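PDB 4OVJ: extracellular solute-binding protein family 1 from Alicyclobacillus acidocaldarius subsp. acidocaldarius, which probably serves as the extracellular solute-binding component of an ABC-type importer, capturing a substrate outside the cell and presenting it to the membrane transporter. Local coordinates for residues V230-G233 with T234-S237; A222-K226 with E227-P231; A94-E98 with G99-N103; G332-S336 with S337-T341. One frame throughout, in Å; residues are numbered along the deposited sequence. Where two conformers were deposited one is given.

Contact 1 of 4, residues V230-G233 with T234-S237; sequences VPPG and TVTS
Pro232 O takes the backbone N-H groups of Thr236 and, weakly, Val235, while Gly233 O receives Ser237 N. The bond from Thr236 N is 3.0 Å long and nearly straight (172° at the hydrogen); the one from Ser237 N to Gly233 O, at 2.9 Å, is more bent.

A water adds a polar bridge. It donates to Pro231 O at 2.7 Å and accepts from Thr236 OG1 at 2.7 Å, so the hydroxyl is tied to the chain just ahead of the helix. Thr236 holds OG1 beside its own backbone N (chi1 -61°), on the side from which the water comes.

These bonds mark the start of the short helix 233-236, with Pro232 at the N-cap. Proline suits a position at a helix start because its missing N-H is not needed for the bonds within the helix, and its ring restricts phi. Gly233, whose O receives Ser237 N, is buried in the first turn.

The apolar contacts are made by the two methyls of Val235, which part to meet different prolines. CG1, anti to the backbone N (chi1 171°), meets Pro231 CB at 3.8 Å, and CG2 reaches Pro232 CG at 3.7 Å. Trp177, from a neighbouring loop, touches Pro231, Pro232 and Val235, extending this apolar patch, whereas Thr236 also touches Gln392 of helix 377-392.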
loop_
_atom_site.group_PDB
_atom_site.type_symbol
_atom_site.label_atom_id
_atom_site.label_comp_id
_atom_site.label_asym_id
_atom_site.label_seq_id
_atom_site.Cartn_x
_atom_site.Cartn_y
_atom_site.Cartn_z
ATOM N N VAL A 230 18.045 -6.420 -16.780
ATOM C CA VAL A 230 17.966 -5.753 -15.469
ATOM C C VAL A 230 19.384 -5.734 -14.891
ATOM O O VAL A 230 20.255 -6.460 -15.370
ATOM C CB VAL A 230 16.972 -6.462 -14.510
ATOM C CG1 VAL A 230 15.591 -6.589 -15.163
ATOM C CG2 VAL A 230 17.500 -7.818 -14.091
ATOM N N PRO A 231 19.629 -4.891 -13.884
ATOM C CA PRO A 231 21.011 -4.725 -13.423
ATOM C C PRO A 231 21.545 -5.967 -12.739
ATOM O O PRO A 231 20.777 -6.769 -12.243
ATOM C CB PRO A 231 20.924 -3.561 -12.428
ATOM C CG PRO A 231 19.605 -2.913 -12.683
ATOM C CD PRO A 231 18.709 -4.018 -13.149
ATOM N N PRO A 232 22.879 -6.130 -12.715
ATOM C CA PRO A 232 23.490 -7.234 -11.959
ATOM C C PRO A 232 23.364 -7.020 -10.447
ATOM O O PRO A 232 23.074 -5.904 -9.995
ATOM C CB PRO A 232 24.945 -7.179 -12.393
ATOM C CG PRO A 232 25.176 -5.762 -12.778
ATOM C CD PRO A 232 23.884 -5.267 -13.365
ATOM N N GLY A 233 23.572 -8.076 -9.672
ATOM C CA GLY A 233 23.415 -8.004 -8.232
ATOM C C GLY A 233 24.292 -6.963 -7.567
ATOM O O GLY A 233 23.908 -6.365 -6.573
ATOM N N THR A 234 25.482 -6.758 -8.118
ATOM C CA THR A 234 26.413 -5.785 -7.566
ATOM C C THR A 234 25.890 -4.352 -7.685
ATOM O O THR A 234 26.195 -3.511 -6.844
ATOM C CB THR A 234 27.781 -5.903 -8.259
ATOM O OG1 THR A 234 27.595 -5.922 -9.680
ATOM C CG2 THR A 234 28.474 -7.184 -7.823
ATOM N N VAL A 235 25.108 -4.077 -8.725
ATOM C CA VAL A 235 24.466 -2.779 -8.888
ATOM C C VAL A 235 23.240 -2.679 -7.981
ATOM O O VAL A 235 23.060 -1.705 -7.261
ATOM C CB VAL A 235 24.114 -2.526 -10.372
ATOM C CG1 VAL A 235 23.250 -1.274 -10.537
ATOM C CG2 VAL A 235 25.399 -2.405 -11.183
ATOM N N THR A 236 22.417 -3.716 -7.988
ATOM C CA THR A 236 21.212 -3.748 -7.163
ATOM C C THR A 236 21.526 -3.587 -5.691
ATOM O O THR A 236 20.779 -2.933 -4.967
ATOM C CB THR A 236 20.442 -5.045 -7.442
ATOM O OG1 THR A 236 20.083 -5.030 -8.824
ATOM C CG2 THR A 236 19.208 -5.182 -6.579
ATOM N N SER A 237 22.652 -4.156 -5.258
ATOM C CA SER A 237 23.046 -4.107 -3.852
ATOM C C SER A 237 23.302 -2.688 -3.344
ATOM O O SER A 237 23.224 -2.451 -2.149
ATOM C CB SER A 237 24.287 -4.964 -3.602
ATOM O OG SER A 237 25.375 -4.522 -4.386
HETATM O O HOH W 1 20.313 -7.584 -9.658
#

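Contact 2 of 4, residues A222-K226 with E227-P231; sequences ANLRK and EGVVP
From Leu224 and Arg225 the chain turns back on itself through Gly228, whose positive phi of 77° lets Val229 N bond to Leu224 O at 3.0 Å and Gly228 N to Arg225 O at 2.9 Å. Gly228 N stands above the carbonyl plane of Arg225, not on a lone pair.

Once the chain has folded back, Val230 lies against the last helical turn and divides its methyls between two residues. CG1 rests on Leu224 CB at 3.9 Å, and CG2, set between the backbone N and the carbonyl carbon, meets Arg225 CG at 3.6 Å. A branched apolar residue suits this place because one side chain serves two neighbours. Leu224 CD2 also meets Val229 CG1 at 4.3 Å, and both residues face helix 160-174, touching Leu167.

Arg225 contributes its methylene chain here, while a bend at chi3 (-61°) brings the guanidinium back along the helix, with Ala222 CA over one face. Its NH1 makes salt bridges to Asp181 and Glu183. On the solvent side, Asn223 O accepts from Glu227 N at 3.2 Å, and Glu227 CG lies close to the same oxygen. A water donates to both Arg225 O and Val230 O, bridging the helix end and the departing chain.

The paired bonds, the glycine with positive phi and the apolar contact of Leu224 with Val229 identify a Schellman motif, which here terminates helix 211-226.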
loop_
_atom_site.group_PDB
_atom_site.type_symbol
_atom_site.label_atom_id
_atom_site.label_comp_id
_atom_site.label_asym_id
_atom_site.label_seq_id
_atom_site.Cartn_x
_atom_site.Cartn_y
_atom_site.Cartn_z
ATOM N N ALA A 222 16.334 -14.090 -12.662
ATOM C CA ALA A 222 17.663 -14.577 -13.037
ATOM C C ALA A 222 17.841 -14.591 -14.557
ATOM O O ALA A 222 18.903 -14.227 -15.057
ATOM C CB ALA A 222 17.930 -15.945 -12.452
ATOM N N ASN A 223 16.790 -14.972 -15.287
ATOM C CA ASN A 223 16.865 -14.969 -16.747
ATOM C C ASN A 223 17.035 -13.548 -17.290
ATOM O O ASN A 223 17.830 -13.321 -18.205
ATOM C CB ASN A 223 15.678 -15.687 -17.359
ATOM C CG ASN A 223 15.769 -17.203 -17.214
ATOM O OD1 ASN A 223 16.846 -17.776 -17.034
ATOM N ND2 ASN A 223 14.637 -17.856 -17.297
ATOM N N LEU A 224 16.342 -12.587 -16.697
ATOM C CA LEU A 224 16.493 -11.192 -17.115
ATOM C C LEU A 224 17.905 -10.671 -16.812
ATOM O O LEU A 224 18.475 -9.933 -17.606
ATOM C CB LEU A 224 15.444 -10.306 -16.449
ATOM C CG LEU A 224 13.988 -10.570 -16.825
ATOM C CD1 LEU A 224 13.064 -9.753 -15.949
ATOM C CD2 LEU A 224 13.771 -10.259 -18.295
ATOM N N ARG A 225 18.468 -11.066 -15.677
ATOM C CA ARG A 225 19.848 -10.678 -15.348
ATOM C C ARG A 225 20.841 -11.250 -16.363
ATOM O O ARG A 225 21.727 -10.540 -16.832
ATOM C CB ARG A 225 20.248 -11.161 -13.955
ATOM C CG ARG A 225 19.713 -10.308 -12.835
ATOM C CD ARG A 225 20.436 -10.574 -11.531
ATOM N NE ARG A 225 20.305 -11.949 -11.090
ATOM C CZ ARG A 225 19.250 -12.463 -10.462
ATOM N NH1 ARG A 225 18.177 -11.735 -10.199
ATOM N NH2 ARG A 225 19.271 -13.737 -10.102
ATOM N N LYS A 226 20.684 -12.538 -16.668
ATOM C CA LYS A 226 21.543 -13.259 -17.623
ATOM C C LYS A 226 21.616 -12.544 -18.974
ATOM O O LYS A 226 22.683 -12.483 -19.600
ATOM C CB LYS A 226 21.021 -14.695 -17.811
ATOM C CG LYS A 226 21.734 -15.517 -18.876
ATOM C CD LYS A 226 21.395 -17.003 -18.777
ATOM C CE LYS A 226 19.963 -17.293 -19.209
ATOM N NZ LYS A 226 19.655 -18.750 -19.331
ATOM N N GLU A 227 20.479 -12.011 -19.409
ATOM C CA GLU A 227 20.363 -11.309 -20.685
ATOM C C GLU A 227 20.769 -9.829 -20.599
ATOM O O GLU A 227 20.756 -9.133 -21.615
ATOM C CB GLU A 227 18.921 -11.380 -21.202
ATOM C CG GLU A 227 18.262 -12.758 -21.145
ATOM C CD GLU A 227 18.141 -13.459 -22.479
ATOM O OE1 GLU A 227 18.792 -13.035 -23.464
ATOM O OE2 GLU A 227 17.389 -14.461 -22.538
ATOM N N GLY A 228 21.107 -9.340 -19.406
ATOM C CA GLY A 228 21.553 -7.958 -19.235
ATOM C C GLY A 228 20.433 -6.931 -19.268
ATOM O O GLY A 228 20.672 -5.740 -19.412
ATOM N N VAL A 229 19.206 -7.393 -19.080
ATOM C CA VAL A 229 18.028 -6.561 -19.219
ATOM C C VAL A 229 17.673 -5.826 -17.911
ATOM O O VAL A 229 17.046 -4.754 -17.928
ATOM C CB VAL A 229 16.869 -7.446 -19.711
ATOM C CG1 VAL A 229 15.588 -6.686 -19.727
ATOM C CG2 VAL A 229 17.204 -7.981 -21.100
ATOM N N VAL A 230 18.045 -6.420 -16.780
ATOM C CA VAL A 230 17.966 -5.753 -15.469
ATOM C C VAL A 230 19.384 -5.734 -14.891
ATOM O O VAL A 230 20.255 -6.460 -15.370
ATOM C CB VAL A 230 16.972 -6.462 -14.510
ATOM C CG1 VAL A 230 15.591 -6.589 -15.163
ATOM C CG2 VAL A 230 17.500 -7.818 -14.091
ATOM N N PRO A 231 19.629 -4.891 -13.884
ATOM C CA PRO A 231 21.011 -4.725 -13.423
ATOM C C PRO A 231 21.545 -5.967 -12.739
ATOM O O PRO A 231 20.777 -6.769 -12.243
ATOM C CB PRO A 231 20.924 -3.561 -12.428
ATOM C CG PRO A 231 19.605 -2.913 -12.683
ATOM C CD PRO A 231 18.709 -4.018 -13.149
HETATM O O HOH W 2 22.533 -7.943 -15.672
#

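Contact 3 of 4, residues A94-E98 with G99-N103; sequences AYAKE and GQLLN
Leu101 points its isobutyl group back at the helix, and CD1 comes alongside Tyr95 CB at 3.7 Å. The same methyl comes within 3.9 Å of Ala96 N. Leu101 CG is turned beside its own backbone N, which aims the branch at the helix. The tyrosine ring is met differently, for Gln100 CB stands at its edge, near the ring plane.

This return of the chain is a Schellman motif closing helix 92-98. Gln100 N bonds to Tyr95 O at 3.1 Å, nearly along the C=O axis, and Gly99 N bonds to Ala96 O at 3.0 Å from above the carbonyl plane. The positive phi of Gly99, 89°, is readily taken up by glycine, where a CB would crowd Glu98 O.

Gln100 bends at chi2 (-66°), bringing its amide toward the extended Glu98. The two side chains lie oblique to each other, with carboxylate and amide planes 69° apart and Glu98 OE1 3.5 Å from Gln100 NE2. A water further joins helix and loop, donating to Ala96 O and accepting from Leu101 N. Tyr95 also packs on Leu72 and Val76 of helix 65-77, while Leu101 reaches Tyr130 of strand 128-144 and Ser299 of strand 293-300.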
loop_
_atom_site.group_PDB
_atom_site.type_symbol
_atom_site.label_atom_id
_atom_site.label_comp_id
_atom_site.label_asym_id
_atom_site.label_seq_id
_atom_site.Cartn_x
_atom_site.Cartn_y
_atom_site.Cartn_z
ATOM N N ALA A 94 -7.361 -6.880 17.197
ATOM C CA ALA A 94 -7.332 -6.889 18.662
ATOM C C ALA A 94 -8.415 -5.977 19.239
ATOM O O ALA A 94 -9.202 -6.397 20.096
ATOM C CB ALA A 94 -5.959 -6.486 19.168
ATOM N N TYR A 95 -8.474 -4.737 18.744
ATOM C CA TYR A 95 -9.470 -3.776 19.227
ATOM C C TYR A 95 -10.905 -4.238 18.930
ATOM O O TYR A 95 -11.792 -4.112 19.774
ATOM C CB TYR A 95 -9.201 -2.383 18.646
ATOM C CG TYR A 95 -8.102 -1.655 19.389
ATOM C CD1 TYR A 95 -6.774 -1.814 19.041
ATOM C CD2 TYR A 95 -8.393 -0.836 20.468
ATOM C CE1 TYR A 95 -5.761 -1.152 19.727
ATOM C CE2 TYR A 95 -7.388 -0.183 21.163
ATOM C CZ TYR A 95 -6.075 -0.348 20.793
ATOM O OH TYR A 95 -5.073 0.287 21.490
ATOM N N ALA A 96 -11.112 -4.795 17.742
ATOM C CA ALA A 96 -12.429 -5.257 17.308
ATOM C C ALA A 96 -12.908 -6.424 18.158
ATOM O O ALA A 96 -14.046 -6.435 18.598
ATOM C CB ALA A 96 -12.401 -5.669 15.844
ATOM N N LYS A 97 -12.028 -7.394 18.383
ATOM C CA LYS A 97 -12.407 -8.601 19.117
ATOM C C LYS A 97 -12.691 -8.329 20.583
ATOM O O LYS A 97 -13.517 -9.021 21.199
ATOM C CB LYS A 97 -11.337 -9.679 18.940
ATOM C CG LYS A 97 -11.401 -10.216 17.521
ATOM C CD LYS A 97 -10.600 -11.477 17.294
ATOM C CE LYS A 97 -11.107 -12.162 16.030
ATOM N NZ LYS A 97 -10.039 -12.888 15.304
ATOM N N GLU A 98 -12.034 -7.309 21.132
ATOM C CA GLU A 98 -12.284 -6.897 22.511
ATOM C C GLU A 98 -13.605 -6.161 22.638
ATOM O O GLU A 98 -14.091 -5.967 23.736
ATOM C CB GLU A 98 -11.188 -5.964 23.012
ATOM C CG GLU A 98 -9.897 -6.631 23.436
ATOM C CD GLU A 98 -8.943 -5.637 24.065
ATOM O OE1 GLU A 98 -9.421 -4.582 24.557
ATOM O OE2 GLU A 98 -7.721 -5.898 24.065
ATOM N N GLY A 99 -14.174 -5.714 21.522
ATOM C CA GLY A 99 -15.426 -4.978 21.557
ATOM C C GLY A 99 -15.288 -3.471 21.711
ATOM O O GLY A 99 -16.225 -2.797 22.112
ATOM N N GLN A 100 -14.132 -2.934 21.341
ATOM C CA GLN A 100 -13.860 -1.511 21.516
ATOM C C GLN A 100 -14.256 -0.665 20.292
ATOM O O GLN A 100 -14.223 0.558 20.360
ATOM C CB GLN A 100 -12.376 -1.289 21.811
ATOM C CG GLN A 100 -11.845 -2.081 22.995
ATOM C CD GLN A 100 -12.440 -1.663 24.323
ATOM O OE1 GLN A 100 -13.354 -0.861 24.388
ATOM N NE2 GLN A 100 -11.906 -2.214 25.399
ATOM N N LEU A 101 -14.586 -1.314 19.181
ATOM C CA LEU A 101 -14.868 -0.622 17.926
ATOM C C LEU A 101 -16.306 -0.827 17.469
ATOM O O LEU A 101 -16.828 -1.951 17.467
ATOM C CB LEU A 101 -13.904 -1.093 16.835
ATOM C CG LEU A 101 -12.412 -0.957 17.146
ATOM C CD1 LEU A 101 -11.559 -1.388 15.958
ATOM C CD2 LEU A 101 -12.075 0.464 17.545
ATOM N N LEU A 102 -16.922 0.275 17.048
ATOM C CA LEU A 102 -18.273 0.273 16.530
ATOM C C LEU A 102 -18.337 -0.458 15.198
ATOM O O LEU A 102 -17.505 -0.250 14.319
ATOM C CB LEU A 102 -18.766 1.706 16.345
ATOM C CG LEU A 102 -20.240 1.904 16.041
ATOM C CD1 LEU A 102 -21.083 1.515 17.236
ATOM C CD2 LEU A 102 -20.474 3.357 15.687
ATOM N N ASN A 103 -19.332 -1.318 15.053
ATOM C CA ASN A 103 -19.589 -1.971 13.774
ATOM C C ASN A 103 -20.220 -0.957 12.827
ATOM O O ASN A 103 -21.330 -0.465 13.067
ATOM C CB ASN A 103 -20.492 -3.199 13.953
ATOM C CG ASN A 103 -20.619 -4.033 12.691
ATOM O OD1 ASN A 103 -20.181 -3.650 11.611
ATOM N ND2 ASN A 103 -21.248 -5.179 12.828
HETATM O O HOH W 3 -15.446 -4.109 18.549
#

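Contact 4 of 4, residues G332-S336 with S337-T341; sequences GIPVS and SSVRT
The guanidinium of Arg340 lies edge-on to the carbonyls of Pro334 and Val335, with Ser336 C and Ser337 CA over the same face, the latter 3.4 Å above the plane and offset toward the rim. Its NH1 donates to Pro334 O at 2.9 Å, with that oxygen only 3° out of the guanidinium plane, and weakly to Val335 O at 3.0 Å. A water in the same plane accepts from NH2 and donates weakly to Val335 O. NE is bonded to Asn360 OD1 of helix 350-365, so the group is gripped from more than one direction and its rotation is probably fixed. A bend at chi3 (-57°) folds the guanidinium back over the start of the helix. Arginine suits the place because its flat end supplies several N-H groups to carbonyls that the strand-to-helix turn leaves pointing toward it.

The aliphatic part of Arg340 is used as well, with CG meeting Pro334 CB at 4.0 Å. Pro334 CB also touches Val339 CG1 at 3.8 Å, these two side chains crossing at about a right angle.

Ser336 holds OG anti to its backbone N (chi1 167°), where it accepts weakly from Ser338 N and Val339 N, the latter at 3.3 Å. Serine suits the cap because its short hydroxyl can turn back to accept from the first N-H groups of the helix. Asn319 OD1 is a further partner of this hydroxyl. Ser336 O receives Arg340 N at 3.0 Å. This is a serine N-cap, opening helix 337-345 directly after the short, weakly bonded strand 333-334 that pairs with strand 128-144.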
loop_
_atom_site.group_PDB
_atom_site.type_symbol
_atom_site.label_atom_id
_atom_site.label_comp_id
_atom_site.label_asym_id
_atom_site.label_seq_id
_atom_site.Cartn_x
_atom_site.Cartn_y
_atom_site.Cartn_z
ATOM N N GLY A 332 -1.388 8.807 1.566
ATOM C CA GLY A 332 -1.567 7.982 0.389
ATOM C C GLY A 332 -2.612 8.570 -0.543
ATOM O O GLY A 332 -3.011 9.729 -0.413
ATOM N N ILE A 333 -3.050 7.755 -1.494
ATOM C CA ILE A 333 -4.066 8.160 -2.452
ATOM C C ILE A 333 -5.432 8.175 -1.767
ATOM O O ILE A 333 -5.757 7.246 -1.032
ATOM C CB ILE A 333 -4.098 7.188 -3.635
ATOM C CG1 ILE A 333 -2.749 7.226 -4.343
ATOM C CG2 ILE A 333 -5.211 7.556 -4.603
ATOM C CD1 ILE A 333 -2.293 8.643 -4.593
ATOM N N PRO A 334 -6.242 9.220 -2.002
ATOM C CA PRO A 334 -7.554 9.260 -1.369
ATOM C C PRO A 334 -8.396 8.031 -1.660
ATOM O O PRO A 334 -8.431 7.536 -2.792
ATOM C CB PRO A 334 -8.204 10.497 -1.976
ATOM C CG PRO A 334 -7.055 11.385 -2.297
ATOM C CD PRO A 334 -5.954 10.467 -2.729
ATOM N N VAL A 335 -9.061 7.536 -0.625
ATOM C CA VAL A 335 -9.836 6.318 -0.753
ATOM C C VAL A 335 -11.129 6.495 -1.562
ATOM O O VAL A 335 -11.600 5.560 -2.197
ATOM C CB VAL A 335 -10.131 5.734 0.646
ATOM C CG1 VAL A 335 -11.032 6.660 1.448
ATOM C CG2 VAL A 335 -10.723 4.346 0.521
ATOM N N SER A 336 -11.689 7.698 -1.537
ATOM C CA SER A 336 -12.996 7.970 -2.133
ATOM C C SER A 336 -12.894 8.307 -3.608
ATOM O O SER A 336 -12.143 9.199 -3.976
ATOM C CB SER A 336 -13.662 9.159 -1.433
ATOM O OG SER A 336 -14.770 9.622 -2.186
ATOM N N SER A 337 -13.682 7.631 -4.431
ATOM C CA SER A 337 -13.707 7.920 -5.871
ATOM C C SER A 337 -14.166 9.350 -6.160
ATOM O O SER A 337 -13.665 9.991 -7.094
ATOM C CB SER A 337 -14.609 6.932 -6.608
ATOM O OG SER A 337 -15.943 6.954 -6.102
ATOM N N SER A 338 -15.090 9.869 -5.360
ATOM C CA SER A 338 -15.579 11.240 -5.587
ATOM C C SER A 338 -14.491 12.272 -5.273
ATOM O O SER A 338 -14.324 13.241 -6.007
ATOM C CB SER A 338 -16.885 11.517 -4.824
ATOM O OG SER A 338 -16.711 11.393 -3.432
ATOM N N VAL A 339 -13.715 12.035 -4.214
ATOM C CA VAL A 339 -12.620 12.931 -3.847
ATOM C C VAL A 339 -11.544 12.884 -4.924
ATOM O O VAL A 339 -11.051 13.921 -5.355
ATOM C CB VAL A 339 -12.035 12.583 -2.464
ATOM C CG1 VAL A 339 -10.741 13.329 -2.208
ATOM C CG2 VAL A 339 -13.056 12.884 -1.385
ATOM N N ARG A 340 -11.189 11.687 -5.377
ATOM C CA ARG A 340 -10.203 11.575 -6.458
ATOM C C ARG A 340 -10.654 12.346 -7.700
ATOM O O ARG A 340 -9.861 13.090 -8.298
ATOM C CB ARG A 340 -9.911 10.126 -6.808
ATOM C CG ARG A 340 -9.122 9.388 -5.727
ATOM C CD ARG A 340 -8.510 8.089 -6.228
ATOM N NE ARG A 340 -9.508 7.182 -6.759
ATOM C CZ ARG A 340 -10.288 6.387 -6.028
ATOM N NH1 ARG A 340 -10.185 6.337 -4.699
ATOM N NH2 ARG A 340 -11.181 5.634 -6.627
ATOM N N THR A 341 -11.925 12.185 -8.071
ATOM C CA THR A 341 -12.470 12.878 -9.258
ATOM C C THR A 341 -12.349 14.396 -9.120
ATOM O O THR A 341 -11.891 15.090 -10.045
ATOM C CB THR A 341 -13.929 12.453 -9.540
ATOM O OG1 THR A 341 -13.966 11.053 -9.839
ATOM C CG2 THR A 341 -14.514 13.214 -10.740
HETATM O O HOH W 4 -12.815 4.011 -4.854
#

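Following the chain from the N terminus, contact 3 comes first, closing the turn where helix 92-98 gives way to a loop beside strands 128-144 and 293-300. Contact 2 then ends helix 211-226, and contact 1 begins helix 233-236; they share Val230 and Pro231, so one connection joins an exit to an entry. Contact 4 lies farther on, between strand 333-334 and helix 337-345. All four are local, between adjoining segments: contacts 3 and 2 end helices, contacts 1 and 4 begin them; contacts 1 and 2 overlap and none nests in another. Contacts 1 and 2 have centres 9 Å apart, whereas contact 3 lies on the opposite side of the chain's centre, its centre about 46 Å from that of contact 1.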